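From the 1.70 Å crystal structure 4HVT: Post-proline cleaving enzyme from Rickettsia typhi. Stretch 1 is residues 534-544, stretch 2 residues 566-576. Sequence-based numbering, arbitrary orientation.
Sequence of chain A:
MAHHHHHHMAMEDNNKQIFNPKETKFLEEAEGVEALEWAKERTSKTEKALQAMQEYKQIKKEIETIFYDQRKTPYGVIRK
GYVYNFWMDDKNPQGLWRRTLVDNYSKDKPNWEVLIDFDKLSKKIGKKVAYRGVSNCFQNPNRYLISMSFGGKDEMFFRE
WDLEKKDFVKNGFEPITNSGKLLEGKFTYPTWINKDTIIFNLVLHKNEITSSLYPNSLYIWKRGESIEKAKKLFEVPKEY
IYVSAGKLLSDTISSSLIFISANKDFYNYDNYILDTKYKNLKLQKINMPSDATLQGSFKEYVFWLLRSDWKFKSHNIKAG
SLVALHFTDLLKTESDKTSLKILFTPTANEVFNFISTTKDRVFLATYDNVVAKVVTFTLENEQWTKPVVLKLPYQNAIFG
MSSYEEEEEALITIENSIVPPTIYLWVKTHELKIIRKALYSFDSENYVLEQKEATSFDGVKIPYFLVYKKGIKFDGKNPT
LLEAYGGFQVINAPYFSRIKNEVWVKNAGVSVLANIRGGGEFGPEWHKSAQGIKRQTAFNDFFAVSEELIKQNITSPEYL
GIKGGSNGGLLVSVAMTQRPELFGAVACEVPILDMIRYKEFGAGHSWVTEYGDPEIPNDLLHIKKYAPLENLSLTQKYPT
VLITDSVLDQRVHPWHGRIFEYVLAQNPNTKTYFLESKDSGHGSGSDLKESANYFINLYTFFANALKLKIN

Stretch 1 534-544: KRQTAFNDFFA
Stretch 2 (566-576) SNGGLLVSVAM

What forms the apolar centre of the contact? Phe539 and Leu571 do: their CA atoms, 6.5 Å apart, set the register between the stretches, and these two residues have the largest covered areas. The CA-to-CB bond of each points sideways relative to the other stretch, yet the side chains bend inward to meet. Phe539 has chi1 m (-48°) and chi2 -38°; Leu571 is t, p (169°, 63°). Leu571 CD1 lies at the edge of the Phe539 ring, near its plane, 3.7 Å from Phe539 CD1. Val574, chi1 t (172°), covers one face of the same ring: Val574 CG1 is 3.6 Å from Phe539 CD2 and 3.9 Å from the ring centroid, 22° off the normal, a CH-pi contact. Leu570, t, p (176°, 59°), adds a looser approach, with its CG 4.5 Å from Phe539 CZ.

How does the packing extend along the helices? The CA-to-CB bond of Phe542 points toward stretch 2; with chi1 t (-167°) and chi2 68°, the ring presents a face to Leu571, whose CD2 sits 4.2 Å from the ring centroid and 19° off its normal, a second CH-pi contact. Leu571 CD1 touches both rings, lying 4.0 Å from Phe542 CG as well as at the Phe539 edge, while Leu571 CD2 lies over the Phe542 face. Ala575 is also shared between two rings: Ala575 CB is 4.1 Å from Phe542 CD2 and 3.9 Å from Phe543 CE1. Phe543, m (-57°) with chi2 -42°, meets Ala575 with its ring edge, so that Phe543 CE1 reaches Ala575 CA at 3.8 Å.

What backbone arrangement carries these side chains? Both stretches are mainly helical, stretch 1 through 544 and stretch 2 from 567 to 576, and both helices continue later in the chain. Their axes approach to 10.2 Å, and their N-to-C directions differ by 66° (signed crossing angle -66°), so the helices cross obliquely. Most phi/psi values in the helices lie near -60/-40; Gln536 (-54/-24), Gly568 (-70/-23), Leu571 (-48/-53), Val572 (-80/-27) and Met576 (-79/-24) depart most. Bonds from i+4 to i include Phe543 N to Phe539 O (3.0 Å) and Ala575 N to Leu571 O (2.9 Å). Ser566, at the N-cap position with phi/psi 65/-122, makes no side-chain capping bond. Together the stretches bury 471 Å², summed over both sides.

Where does the contact become polar? At the N-terminal ends of both stretches, Arg535 NH2 donates a hydrogen bond to Asn567 OD1 over 2.9 Å, with an angle of 159° at the hydrogen. The acceptor lies at the guanidinium edge, near its plane, where an N-H can point directly at it. Arg535 reaches there with chi1 -108°, between wells, followed by m (-64°), t (-166°) and chi4 -79°; Asn567 is t (-175°) with chi2 69°. Water 1 can bridge the same pair, accepting from Arg535 NE at 2.8 Å and lying 3.1 Å from Asn567 OD1, to which it can donate.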

ATOM      1  N   LYS A 534       0.246   5.502  22.751  1.00 15.65           N
ATOM      2  CA  LYS A 534       1.411   4.632  22.939  1.00 16.24           C
ATOM      3  C   LYS A 534       2.390   4.745  21.782  1.00 15.30           C
ATOM      4  O   LYS A 534       3.332   3.958  21.682  1.00 14.72           O
ATOM      5  CB  LYS A 534       0.972   3.185  23.084  1.00 17.06           C
ATOM      6  CG  LYS A 534       0.166   2.887  24.314  1.00 19.33           C
ATOM      7  CD  LYS A 534      -0.360   1.466  24.307  1.00 20.97           C
ATOM      8  CE  LYS A 534      -1.176   1.220  25.550  1.00 24.85           C
ATOM      9  NZ  LYS A 534      -1.264  -0.250  25.748  1.00 29.28           N
ATOM     10  N   ARG A 535       2.225   5.754  20.942  1.00 14.50           N
ATOM     11  CA  ARG A 535       3.091   5.839  19.749  1.00 13.73           C
ATOM     12  C   ARG A 535       4.587   5.869  20.067  1.00 14.06           C
ATOM     13  O   ARG A 535       5.414   5.376  19.270  1.00 13.69           O
ATOM     14  CB  ARG A 535       2.760   7.047  18.852  1.00 13.63           C
ATOM     15  CG  ARG A 535       2.071   6.690  17.528  1.00 12.77           C
ATOM     16  CD  ARG A 535       2.982   5.862  16.633  1.00 12.47           C
ATOM     17  NE  ARG A 535       2.492   5.774  15.246  1.00 11.75           N
ATOM     18  CZ  ARG A 535       1.521   4.951  14.844  1.00 11.22           C
ATOM     19  NH1 ARG A 535       0.932   4.134  15.689  1.00 11.19           N
ATOM     20  NH2 ARG A 535       1.139   4.997  13.582  1.00 10.88           N
ATOM     21  N   GLN A 536       4.942   6.478  21.197  1.00 14.37           N
ATOM     22  CA  GLN A 536       6.362   6.497  21.566  1.00 15.02           C
ATOM     23  C   GLN A 536       7.038   5.132  21.605  1.00 15.35           C
ATOM     24  O   GLN A 536       8.273   5.044  21.421  1.00 16.24           O
ATOM     25  CB  GLN A 536       6.531   7.239  22.899  1.00 15.52           C
ATOM     26  CG  GLN A 536       7.968   7.448  23.282  1.00 15.98           C
ATOM     27  CD  GLN A 536       8.682   8.451  22.363  1.00 16.00           C
ATOM     28  OE1 GLN A 536       8.145   9.473  21.998  1.00 16.00           O
ATOM     29  NE2 GLN A 536       9.912   8.137  21.978  1.00 16.34           N
ATOM     30  N   THR A 537       6.265   4.059  21.795  1.00 15.43           N
ATOM     31  CA  THR A 537       6.793   2.717  21.770  1.00 15.24           C
ATOM     32  C   THR A 537       7.392   2.393  20.362  1.00 14.65           C
ATOM     33  O   THR A 537       8.502   1.857  20.274  1.00 14.94           O
ATOM     34  CB  THR A 537       5.719   1.704  22.222  1.00 15.44           C
ATOM     35  OG1 THR A 537       5.469   1.866  23.615  1.00 16.70           O
ATOM     36  CG2 THR A 537       6.148   0.232  21.939  1.00 15.47           C
ATOM     37  N   ALA A 538       6.711   2.781  19.297  1.00 13.45           N
ATOM     38  CA  ALA A 538       7.227   2.574  17.945  1.00 12.75           C
ATOM     39  C   ALA A 538       8.561   3.287  17.785  1.00 13.26           C
ATOM     40  O   ALA A 538       9.522   2.727  17.260  1.00 13.25           O
ATOM     41  CB  ALA A 538       6.234   3.075  16.891  1.00 12.03           C
ATOM     42  N   PHE A 539       8.616   4.522  18.245  1.00 13.45           N
ATOM     43  CA  PHE A 539       9.775   5.339  18.069  1.00 14.13           C
ATOM     44  C   PHE A 539      10.974   4.759  18.859  1.00 14.90           C
ATOM     45  O   PHE A 539      12.064   4.695  18.348  1.00 15.00           O
ATOM     46  CB  PHE A 539       9.511   6.788  18.453  1.00 14.36           C
ATOM     47  CG  PHE A 539       8.219   7.391  17.858  1.00 13.56           C
ATOM     48  CD1 PHE A 539       7.791   7.107  16.564  1.00 13.04           C
ATOM     49  CD2 PHE A 539       7.464   8.289  18.587  1.00 13.95           C
ATOM     50  CE1 PHE A 539       6.627   7.640  16.027  1.00 12.59           C
ATOM     51  CE2 PHE A 539       6.316   8.838  18.040  1.00 13.37           C
ATOM     52  CZ  PHE A 539       5.899   8.516  16.759  1.00 12.85           C
ATOM     53  N   ASN A 540      10.709   4.307  20.087  1.00 15.52           N
ATOM     54  CA  ASN A 540      11.721   3.669  20.913  1.00 16.10           C
ATOM     55  C   ASN A 540      12.269   2.420  20.227  1.00 15.98           C
ATOM     56  O   ASN A 540      13.472   2.188  20.263  1.00 16.32           O
ATOM     57  CB  ASN A 540      11.151   3.275  22.265  1.00 16.76           C
ATOM     58  CG  ASN A 540      10.859   4.477  23.142  1.00 17.49           C
ATOM     59  OD1 ASN A 540      11.319   5.590  22.881  1.00 18.08           O
ATOM     60  ND2 ASN A 540      10.124   4.242  24.208  1.00 18.18           N
ATOM     61  N   ASP A 541      11.395   1.644  19.587  1.00 15.43           N
ATOM     62  CA  ASP A 541      11.838   0.438  18.857  1.00 15.17           C
ATOM     63  C   ASP A 541      12.824   0.821  17.771  1.00 15.10           C
ATOM     64  O   ASP A 541      13.822   0.168  17.538  1.00 15.03           O
ATOM     65  CB  ASP A 541      10.658  -0.273  18.238  1.00 14.71           C
ATOM     66  CG  ASP A 541       9.803  -0.986  19.272  1.00 14.88           C
ATOM     67  OD1 ASP A 541      10.233  -1.013  20.432  1.00 15.25           O
ATOM     68  OD2 ASP A 541       8.691  -1.492  18.926  1.00 14.45           O
ATOM     69  N   PHE A 542      12.523   1.910  17.100  1.00 15.16           N
ATOM     70  CA  PHE A 542      13.368   2.370  16.012  1.00 15.37           C
ATOM     71  C   PHE A 542      14.746   2.795  16.584  1.00 16.03           C
ATOM     72  O   PHE A 542      15.754   2.464  16.035  1.00 15.89           O
ATOM     73  CB  PHE A 542      12.673   3.550  15.337  1.00 15.72           C
ATOM     74  CG  PHE A 542      13.275   3.940  14.019  1.00 16.34           C
ATOM     75  CD1 PHE A 542      13.188   3.107  12.912  1.00 15.71           C
ATOM     76  CD2 PHE A 542      13.876   5.160  13.865  1.00 17.04           C
ATOM     77  CE1 PHE A 542      13.707   3.468  11.692  1.00 15.63           C
ATOM     78  CE2 PHE A 542      14.464   5.505  12.641  1.00 17.15           C
ATOM     79  CZ  PHE A 542      14.356   4.674  11.564  1.00 16.60           C
ATOM     80  N   PHE A 543      14.766   3.508  17.700  1.00 16.17           N
ATOM     81  CA  PHE A 543      16.046   3.883  18.344  1.00 17.14           C
ATOM     82  C   PHE A 543      16.855   2.635  18.771  1.00 17.13           C
ATOM     83  O   PHE A 543      18.096   2.591  18.644  1.00 17.60           O
ATOM     84  CB  PHE A 543      15.831   4.799  19.561  1.00 17.72           C
ATOM     85  CG  PHE A 543      15.085   6.063  19.260  1.00 17.82           C
ATOM     86  CD1 PHE A 543      15.349   6.804  18.112  1.00 17.80           C
ATOM     87  CD2 PHE A 543      14.089   6.506  20.121  1.00 17.92           C
ATOM     88  CE1 PHE A 543      14.682   7.958  17.852  1.00 17.94           C
ATOM     89  CE2 PHE A 543      13.419   7.680  19.867  1.00 17.99           C
ATOM     90  CZ  PHE A 543      13.674   8.395  18.720  1.00 17.99           C
ATOM     91  N   ALA A 544      16.161   1.639  19.326  1.00 16.76           N
ATOM     92  CA  ALA A 544      16.800   0.374  19.731  1.00 17.08           C
ATOM     93  C   ALA A 544      17.558  -0.275  18.561  1.00 17.04           C
ATOM     94  O   ALA A 544      18.656  -0.708  18.725  1.00 17.78           O
ATOM     95  CB  ALA A 544      15.781  -0.582  20.312  1.00 16.94           C
ATOM     96  N   SER A 566       4.830   8.729   4.544  1.00 12.90           N
ATOM     97  CA  SER A 566       3.453   8.701   5.030  1.00 13.53           C
ATOM     98  C   SER A 566       3.520   8.651   6.566  1.00 12.64           C
ATOM     99  O   SER A 566       4.160   9.463   7.182  1.00 13.44           O
ATOM    100  CB  SER A 566       2.709   7.515   4.378  1.00 14.90           C
ATOM    101  OG  SER A 566       1.320   7.572   4.540  1.00 18.24           O
ATOM    102  N   ASN A 567       2.929   7.629   7.195  1.00 11.79           N
ATOM    103  CA  ASN A 567       3.195   7.357   8.587  1.00 11.33           C
ATOM    104  C   ASN A 567       4.655   7.247   8.971  1.00 11.35           C
ATOM    105  O   ASN A 567       5.053   7.654  10.088  1.00 11.48           O
ATOM    106  CB  ASN A 567       2.455   6.063   9.006  1.00 11.13           C
ATOM    107  CG  ASN A 567       2.588   5.774  10.497  1.00 11.11           C
ATOM    108  OD1 ASN A 567       2.049   6.475  11.319  1.00 11.28           O
ATOM    109  ND2 ASN A 567       3.374   4.751  10.845  1.00 11.26           N
ATOM    110  N   GLY A 568       5.443   6.698   8.056  1.00 10.98           N
ATOM    111  CA  GLY A 568       6.893   6.577   8.225  1.00 11.33           C
ATOM    112  C   GLY A 568       7.560   7.940   8.159  1.00 11.82           C
ATOM    113  O   GLY A 568       8.655   8.110   8.657  1.00 12.22           O
ATOM    114  N   GLY A 569       6.903   8.911   7.524  1.00 11.82           N
ATOM    115  CA  GLY A 569       7.345  10.288   7.541  1.00 12.32           C
ATOM    116  C   GLY A 569       7.245  10.926   8.907  1.00 12.54           C
ATOM    117  O   GLY A 569       8.141  11.657   9.281  1.00 12.98           O
ATOM    118  N   LEU A 570       6.189  10.607   9.675  1.00 11.95           N
ATOM    119  CA  LEU A 570       6.136  10.956  11.124  1.00 12.27           C
ATOM    120  C   LEU A 570       7.248  10.322  11.937  1.00 12.47           C
ATOM    121  O   LEU A 570       7.963  10.985  12.688  1.00 13.25           O
ATOM    122  CB  LEU A 570       4.751  10.616  11.724  1.00 12.04           C
ATOM    123  CG  LEU A 570       4.547  10.824  13.193  1.00 12.40           C
ATOM    124  CD1 LEU A 570       4.790  12.280  13.572  1.00 12.91           C
ATOM    125  CD2 LEU A 570       3.195  10.317  13.685  1.00 12.12           C
ATOM    126  N   LEU A 571       7.424   9.017  11.733  1.00 12.06           N
ATOM    127  CA  LEU A 571       8.454   8.253  12.392  1.00 12.04           C
ATOM    128  C   LEU A 571       9.805   8.976  12.286  1.00 12.45           C
ATOM    129  O   LEU A 571      10.455   9.207  13.269  1.00 13.21           O
ATOM    130  CB  LEU A 571       8.551   6.873  11.805  1.00 11.57           C
ATOM    131  CG  LEU A 571       9.790   6.053  12.233  1.00 11.88           C
ATOM    132  CD1 LEU A 571       9.773   5.789  13.725  1.00 12.26           C
ATOM    133  CD2 LEU A 571       9.850   4.765  11.442  1.00 11.60           C
ATOM    134  N   VAL A 572      10.205   9.325  11.074  1.00 12.36           N
ATOM    135  CA  VAL A 572      11.559   9.810  10.875  1.00 12.79           C
ATOM    136  C   VAL A 572      11.727  11.286  11.267  1.00 13.11           C
ATOM    137  O   VAL A 572      12.801  11.679  11.639  1.00 13.57           O
ATOM    138  CB  VAL A 572      12.140   9.539   9.461  1.00 12.76           C
ATOM    139  CG1 VAL A 572      12.245   8.069   9.151  1.00 12.34           C
ATOM    140  CG2 VAL A 572      11.452  10.338   8.379  1.00 12.66           C
ATOM    141  N   SER A 573      10.665  12.084  11.191  1.00 12.94           N
ATOM    142  CA  SER A 573      10.692  13.421  11.713  1.00 13.48           C
ATOM    143  C   SER A 573      10.687  13.457  13.235  1.00 14.13           C
ATOM    144  O   SER A 573      11.311  14.354  13.813  1.00 14.90           O
ATOM    145  CB  SER A 573       9.601  14.272  11.120  1.00 13.35           C
ATOM    146  OG  SER A 573       8.297  13.774  11.390  1.00 12.65           O
ATOM    147  N   VAL A 574       9.970  12.539  13.894  1.00 14.04           N
ATOM    148  CA  VAL A 574      10.140  12.327  15.327  1.00 14.37           C
ATOM    149  C   VAL A 574      11.578  11.880  15.678  1.00 15.03           C
ATOM    150  O   VAL A 574      12.189  12.410  16.615  1.00 15.67           O
ATOM    151  CB  VAL A 574       9.154  11.329  15.904  1.00 14.01           C
ATOM    152  CG1 VAL A 574       9.541  11.020  17.345  1.00 14.45           C
ATOM    153  CG2 VAL A 574       7.735  11.850  15.772  1.00 13.87           C
ATOM    154  N   ALA A 575      12.105  10.910  14.946  1.00 14.84           N
ATOM    155  CA  ALA A 575      13.416  10.363  15.233  1.00 15.80           C
ATOM    156  C   ALA A 575      14.456  11.481  15.220  1.00 16.64           C
ATOM    157  O   ALA A 575      15.328  11.581  16.092  1.00 17.04           O
ATOM    158  CB  ALA A 575      13.789   9.265  14.246  1.00 15.50           C
ATOM    159  N   MET A 576      14.398  12.336  14.202  1.00 17.13           N
ATOM    160  CA  MET A 576      15.475  13.286  13.995  1.00 18.40           C
ATOM    161  C   MET A 576      15.337  14.451  14.960  1.00 18.61           C
ATOM    162  O   MET A 576      16.334  15.116  15.273  1.00 18.99           O
ATOM    163  CB  MET A 576      15.474  13.805  12.553  1.00 19.43           C
ATOM    164  CG  MET A 576      14.357  14.758  12.174  1.00 20.18           C
ATOM    165  SD  MET A 576      14.417  15.443  10.495  1.00 21.81           S
ATOM    166  CE  MET A 576      15.487  16.776  10.764  1.00 22.95           C
TER
HETATM  167  O   HOH W   1       4.340   6.854  13.365  1.00 13.37           O